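Local coordinates for protein CyaB (Pseudomonas aeruginosa, PDB 3R5G) that probably catalyses the conversion of ATP to cyclic AMP, the present chain being the class III cyclase catalytic domain of a longer membrane protein, at residues A[53-57]-A[131-135]; A[86-90]-A[190-196]. One frame throughout, in Å; residues are numbered along the deposited sequence.

Interaction 1. Residues A[53-57]-A[131-135]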
loop_
_atom_site.group_PDB
_atom_site.type_symbol
_atom_site.label_atom_id
_atom_site.label_comp_id
_atom_site.label_asym_id
_atom_site.label_seq_id
_atom_site.Cartn_x
_atom_site.Cartn_y
_atom_site.Cartn_z
ATOM N N THR A 53 4.669 4.212 -16.352
ATOM C CA THR A 53 3.434 3.479 -16.285
ATOM C C THR A 53 2.861 3.634 -14.919
ATOM O O THR A 53 3.431 3.216 -13.895
ATOM C CB THR A 53 3.735 1.950 -16.550
ATOM O OG1 THR A 53 4.402 1.744 -17.845
ATOM C CG2 THR A 53 2.436 1.072 -16.346
ATOM N N ILE A 54 1.734 4.292 -14.849
ATOM C CA ILE A 54 1.051 4.534 -13.593
ATOM C C ILE A 54 0.389 3.270 -13.147
ATOM O O ILE A 54 -0.481 2.696 -13.875
ATOM C CB ILE A 54 0.069 5.726 -13.633
ATOM C CG1 ILE A 54 0.818 6.934 -14.127
ATOM C CG2 ILE A 54 -0.506 5.909 -12.270
ATOM C CD1 ILE A 54 -0.124 8.081 -14.584
ATOM N N ASP A 55 0.738 2.835 -11.947
ATOM C CA ASP A 55 0.215 1.547 -11.517
ATOM C C ASP A 55 -1.056 1.743 -10.795
ATOM O O ASP A 55 -2.104 1.178 -11.167
ATOM C CB ASP A 55 1.174 0.786 -10.624
ATOM C CG ASP A 55 0.618 -0.583 -10.254
ATOM O OD1 ASP A 55 -0.542 -0.664 -9.758
ATOM O OD2 ASP A 55 1.369 -1.550 -10.424
ATOM N N LYS A 56 -1.014 2.526 -9.752
ATOM C CA LYS A 56 -2.194 2.739 -8.929
ATOM C C LYS A 56 -1.889 3.867 -7.983
ATOM O O LYS A 56 -0.677 4.329 -7.808
ATOM C CB LYS A 56 -2.579 1.500 -8.104
ATOM C CG LYS A 56 -1.488 1.152 -7.065
ATOM C CD LYS A 56 -1.837 -0.018 -6.164
ATOM C CE LYS A 56 -2.340 -1.215 -6.958
ATOM N NZ LYS A 56 -1.191 -1.985 -7.450
ATOM N N PHE A 57 -2.980 4.370 -7.449
ATOM C CA PHE A 57 -2.950 5.249 -6.342
ATOM C C PHE A 57 -3.578 4.531 -5.149
ATOM O O PHE A 57 -4.599 3.758 -5.261
ATOM C CB PHE A 57 -3.718 6.553 -6.587
ATOM C CG PHE A 57 -3.391 7.231 -7.875
ATOM C CD1 PHE A 57 -4.414 7.577 -8.738
ATOM C CD2 PHE A 57 -2.087 7.504 -8.259
ATOM C CE1 PHE A 57 -4.104 8.216 -9.959
ATOM C CE2 PHE A 57 -1.767 8.153 -9.415
ATOM C CZ PHE A 57 -2.813 8.537 -10.306
ATOM N N ASP A 131 -5.873 -6.593 -12.234
ATOM C CA ASP A 131 -5.062 -5.460 -12.649
ATOM C C ASP A 131 -3.688 -5.850 -13.155
ATOM O O ASP A 131 -3.059 -6.822 -12.732
ATOM C CB ASP A 131 -4.989 -4.408 -11.583
ATOM C CG ASP A 131 -6.337 -3.774 -11.324
ATOM O OD1 ASP A 131 -6.774 -2.864 -12.119
ATOM O OD2 ASP A 131 -6.980 -4.236 -10.345
ATOM N N TYR A 132 -3.218 -5.059 -14.118
ATOM C CA TYR A 132 -1.866 -5.243 -14.642
ATOM C C TYR A 132 -0.918 -4.496 -13.720
ATOM O O TYR A 132 -1.112 -3.289 -13.501
ATOM C CB TYR A 132 -1.833 -4.497 -16.004
ATOM C CG TYR A 132 -0.617 -4.753 -16.709
ATOM C CD1 TYR A 132 -0.424 -5.952 -17.428
ATOM C CD2 TYR A 132 0.441 -3.851 -16.629
ATOM C CE1 TYR A 132 0.738 -6.205 -18.096
ATOM C CE2 TYR A 132 1.588 -4.066 -17.303
ATOM C CZ TYR A 132 1.788 -5.239 -18.029
ATOM O OH TYR A 132 2.900 -5.552 -18.732
ATOM N N THR A 133 0.019 -5.209 -13.086
ATOM C CA THR A 133 0.803 -4.581 -11.971
ATOM C C THR A 133 2.059 -5.398 -11.755
ATOM O O THR A 133 2.391 -6.268 -12.553
ATOM C CB THR A 133 -0.067 -4.417 -10.737
ATOM O OG1 THR A 133 0.643 -3.764 -9.641
ATOM C CG2 THR A 133 -0.608 -5.788 -10.299
ATOM N N ILE A 134 2.852 -5.098 -10.707
ATOM C CA ILE A 134 4.162 -5.715 -10.511
ATOM C C ILE A 134 4.270 -6.111 -9.058
ATOM O O ILE A 134 3.623 -5.495 -8.151
ATOM C CB ILE A 134 5.311 -4.675 -10.855
ATOM C CG1 ILE A 134 5.116 -3.341 -10.076
ATOM C CG2 ILE A 134 5.211 -4.343 -12.395
ATOM C CD1 ILE A 134 6.403 -2.342 -10.233
ATOM N N ILE A 135 5.076 -7.146 -8.871
ATOM C CA ILE A 135 5.374 -7.649 -7.521
ATOM C C ILE A 135 6.838 -8.099 -7.433
ATOM O O ILE A 135 7.510 -8.380 -8.447
ATOM C CB ILE A 135 4.419 -8.819 -7.190
ATOM C CG1 ILE A 135 4.666 -10.007 -8.130
ATOM C CG2 ILE A 135 2.991 -8.428 -7.170
ATOM C CD1 ILE A 135 3.744 -11.310 -7.806
HETATM O O HOH W 1 -2.497 -1.534 -11.927
HETATM O O HOH W 2 -0.037 -4.125 -7.147
#
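In the class III nucleotide cyclase fold, the short segments 53-57 and 131-135 cross almost at right angles (92°), with their axes 7.6 Å apart at closest approach. Asp55 is at the centre of this buried contact: its OD2 accepts a very short, 2.5 Å hydrogen bond from Thr133 OG1, while its OD1 forms a 2.7 Å salt bridge with Lys56 NZ. Asp55 and Lys56 both point toward the other strand and both bond through their backbones to Met63, consistent with a classic beta bulge. In adenylyl cyclases of this class, a lysine and an aspartate or threonine at corresponding positions recognise adenine, so Lys56 and Thr133 probably form that pair here. Tyr132 lies at the periphery, its hydroxyl bonded to Asp68, and Phe57 of the second subunit packs on Lys56, placing the contact near the dimer interface. Water 2 joins the presumed pair, accepting from Lys56 NZ at 2.5 Å and donating to Thr133 OG1 at 2.6 Å.

Interaction 2. Residues A[86-90]-A[190-196]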
loop_
_atom_site.group_PDB
_atom_site.type_symbol
_atom_site.label_atom_id
_atom_site.label_comp_id
_atom_site.label_asym_id
_atom_site.label_seq_id
_atom_site.Cartn_x
_atom_site.Cartn_y
_atom_site.Cartn_z
ATOM N N ILE A 86 12.156 14.414 -9.653
ATOM C CA ILE A 86 12.668 15.778 -9.528
ATOM C C ILE A 86 11.582 16.791 -9.936
ATOM O O ILE A 86 11.314 17.800 -9.256
ATOM C CB ILE A 86 13.923 15.983 -10.281
ATOM C CG1 ILE A 86 15.094 15.228 -9.573
ATOM C CG2 ILE A 86 14.239 17.502 -10.495
ATOM C CD1 ILE A 86 16.330 15.041 -10.476
ATOM N N ALA A 87 10.948 16.454 -11.091
ATOM C CA ALA A 87 9.922 17.298 -11.574
ATOM C C ALA A 87 8.709 17.388 -10.696
ATOM O O ALA A 87 8.066 18.463 -10.571
ATOM C CB ALA A 87 9.536 16.795 -13.010
ATOM N N MET A 88 8.265 16.283 -10.074
ATOM C CA MET A 88 7.158 16.283 -9.160
ATOM C C MET A 88 7.488 17.113 -7.941
ATOM O O MET A 88 6.602 17.824 -7.458
ATOM C CB MET A 88 6.814 14.846 -8.753
ATOM C CG MET A 88 6.228 14.016 -9.914
ATOM S SD MET A 88 6.029 12.311 -9.377
ATOM C CE MET A 88 4.875 11.734 -10.638
ATOM N N ARG A 89 8.708 16.982 -7.431
ATOM C CA ARG A 89 9.077 17.771 -6.228
ATOM C C ARG A 89 9.045 19.260 -6.584
ATOM O O ARG A 89 8.587 20.081 -5.703
ATOM C CB ARG A 89 10.456 17.290 -5.790
ATOM C CG ARG A 89 10.967 18.064 -4.586
ATOM C CD ARG A 89 12.135 17.401 -3.880
ATOM N NE ARG A 89 13.271 17.383 -4.799
ATOM C CZ ARG A 89 14.432 16.720 -4.530
ATOM N NH1 ARG A 89 14.518 16.073 -3.333
ATOM N NH2 ARG A 89 15.451 16.717 -5.360
ATOM N N LYS A 90 9.484 19.640 -7.808
ATOM C CA LYS A 90 9.389 21.060 -8.191
ATOM C C LYS A 90 7.947 21.462 -8.315
ATOM O O LYS A 90 7.574 22.570 -7.898
ATOM C CB LYS A 90 10.103 21.342 -9.500
ATOM C CG LYS A 90 11.579 21.242 -9.500
ATOM C CD LYS A 90 12.152 21.430 -10.861
ATOM C CE LYS A 90 13.674 21.247 -10.811
ATOM N NZ LYS A 90 14.308 21.210 -12.124
ATOM N N VAL A 190 18.700 12.341 -4.038
ATOM C CA VAL A 190 18.827 12.976 -5.325
ATOM C C VAL A 190 18.697 14.481 -5.160
ATOM O O VAL A 190 17.801 14.982 -4.443
ATOM C CB VAL A 190 17.650 12.432 -6.240
ATOM C CG1 VAL A 190 17.663 13.244 -7.531
ATOM C CG2 VAL A 190 17.920 11.050 -6.622
ATOM N N VAL A 191 19.664 15.185 -5.745
ATOM C CA VAL A 191 19.804 16.631 -5.554
ATOM C C VAL A 191 19.623 17.298 -6.935
ATOM O O VAL A 191 20.188 16.863 -7.928
ATOM C CB VAL A 191 21.206 16.946 -5.014
ATOM C CG1 VAL A 191 21.484 18.437 -4.941
ATOM C CG2 VAL A 191 21.327 16.329 -3.653
ATOM N N ASP A 192 18.806 18.318 -6.981
ATOM C CA ASP A 192 18.549 18.974 -8.256
ATOM C C ASP A 192 19.766 19.653 -8.714
ATOM O O ASP A 192 20.573 20.198 -7.912
ATOM C CB ASP A 192 17.530 20.069 -7.972
ATOM C CG ASP A 192 16.121 19.490 -7.767
ATOM O OD1 ASP A 192 15.966 18.255 -7.671
ATOM O OD2 ASP A 192 15.145 20.282 -7.758
ATOM N N SER A 193 19.998 19.685 -9.996
ATOM C CA SER A 193 21.177 20.329 -10.549
ATOM C C SER A 193 20.897 20.888 -11.921
ATOM O O SER A 193 19.706 20.772 -12.450
ATOM C CB SER A 193 22.412 19.380 -10.583
ATOM O OG SER A 193 22.265 18.242 -11.447
ATOM N N ARG A 194 21.972 21.477 -12.501
ATOM C CA ARG A 194 21.676 22.337 -13.639
ATOM C C ARG A 194 21.156 21.502 -14.797
ATOM O O ARG A 194 20.294 22.014 -15.538
ATOM C CB ARG A 194 22.873 23.280 -14.080
ATOM C CG ARG A 194 22.830 24.752 -13.441
ATOM C CD ARG A 194 23.429 24.688 -12.028
ATOM N NE ARG A 194 24.156 23.427 -12.062
ATOM C CZ ARG A 194 24.223 22.488 -11.120
ATOM N NH1 ARG A 194 24.903 21.385 -11.414
ATOM N NH2 ARG A 194 23.645 22.626 -9.920
ATOM N N ARG A 195 21.576 20.261 -14.946
ATOM C CA ARG A 195 21.320 19.517 -16.178
ATOM C C ARG A 195 20.058 18.673 -16.059
ATOM O O ARG A 195 19.832 17.842 -16.930
ATOM C CB ARG A 195 22.461 18.620 -16.547
ATOM C CG ARG A 195 23.778 19.405 -16.522
ATOM C CD ARG A 195 23.960 19.875 -17.871
ATOM N NE ARG A 195 24.122 18.728 -18.764
ATOM C CZ ARG A 195 23.726 18.660 -20.038
ATOM N NH1 ARG A 195 23.014 19.658 -20.664
ATOM N NH2 ARG A 195 23.954 17.543 -20.709
ATOM N N ASP A 196 19.194 18.964 -15.110
ATOM C CA ASP A 196 18.012 18.119 -15.017
ATOM C C ASP A 196 17.094 18.134 -16.227
ATOM O O ASP A 196 16.894 19.182 -16.816
ATOM C CB ASP A 196 17.275 18.306 -13.753
ATOM C CG ASP A 196 18.135 17.783 -12.545
ATOM O OD1 ASP A 196 18.854 16.698 -12.617
ATOM O OD2 ASP A 196 17.898 18.365 -11.519
HETATM O O HOH W 3 13.063 18.863 -7.305
HETATM O O HOH W 4 16.586 14.301 -2.119
HETATM O O HOH W 5 16.718 20.763 -11.453
#
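Val190, on strand 185-190, points its CA-to-CB bond toward helix 74-100, and its CG1 meets Ile86 CD1 at 3.7 Å in an apolar contact. Its carbonyl oxygen faces the edge of the Arg89 guanidinium and takes a hydrogen bond from Arg89 NH2 (3.1 Å to Val190 O); water 4 also links Val190 O to Arg89 NH1. Val191 turns its side chain away. Asp192 is the polar centre: Arg89 NH2 forms a salt bridge with Asp192 OD1 at 2.8 Å, so one nitrogen serves both the carbonyl and the carboxylate. Water 3 donates to Asp192 OD2 and to Ile86 O while accepting from Arg89 NE. Arg89 reaches further still, giving a hydrogen bond from NH1 to Gly152 O. From Ser193 the chain makes a type I beta turn through Arg194 and Arg195 to Asp196, whose OD2 accepts from Ser193 N at 2.9 Å. The turn returns Asp196 to the helix: its OD1 lies 3.7 Å from Ile86 CD1, and water 5 connects its OD2 to Lys90 NZ. Ile86, Arg89 and Val190 all also touch Ile154 on the neighbouring strand. The contact thus ties the loop leaving a strand to a helix packed on the mixed sheet, in the alpha/beta architecture of the class III cyclase catalytic domain.

Overall arrangement
The segments alternate along the chain, 53-57, 86-90, 131-135 and 190-196, so the two contacts are interlaced in sequence. In space they lie on opposite sides of the chain's centre, with their own centres 25 Å apart. Their nearest atoms are about 7 Å apart and do not touch; helix 29-50 connects the two regions, packing against Ile54 and Phe57 of interaction 1 and against Ala87 and Met88 of interaction 2. Interaction 1 adjoins the second subunit and probably belongs to the adenine end of the active site, since class III catalytic sites form between two domains. No other chain of the assembly touches the segments of interaction 2.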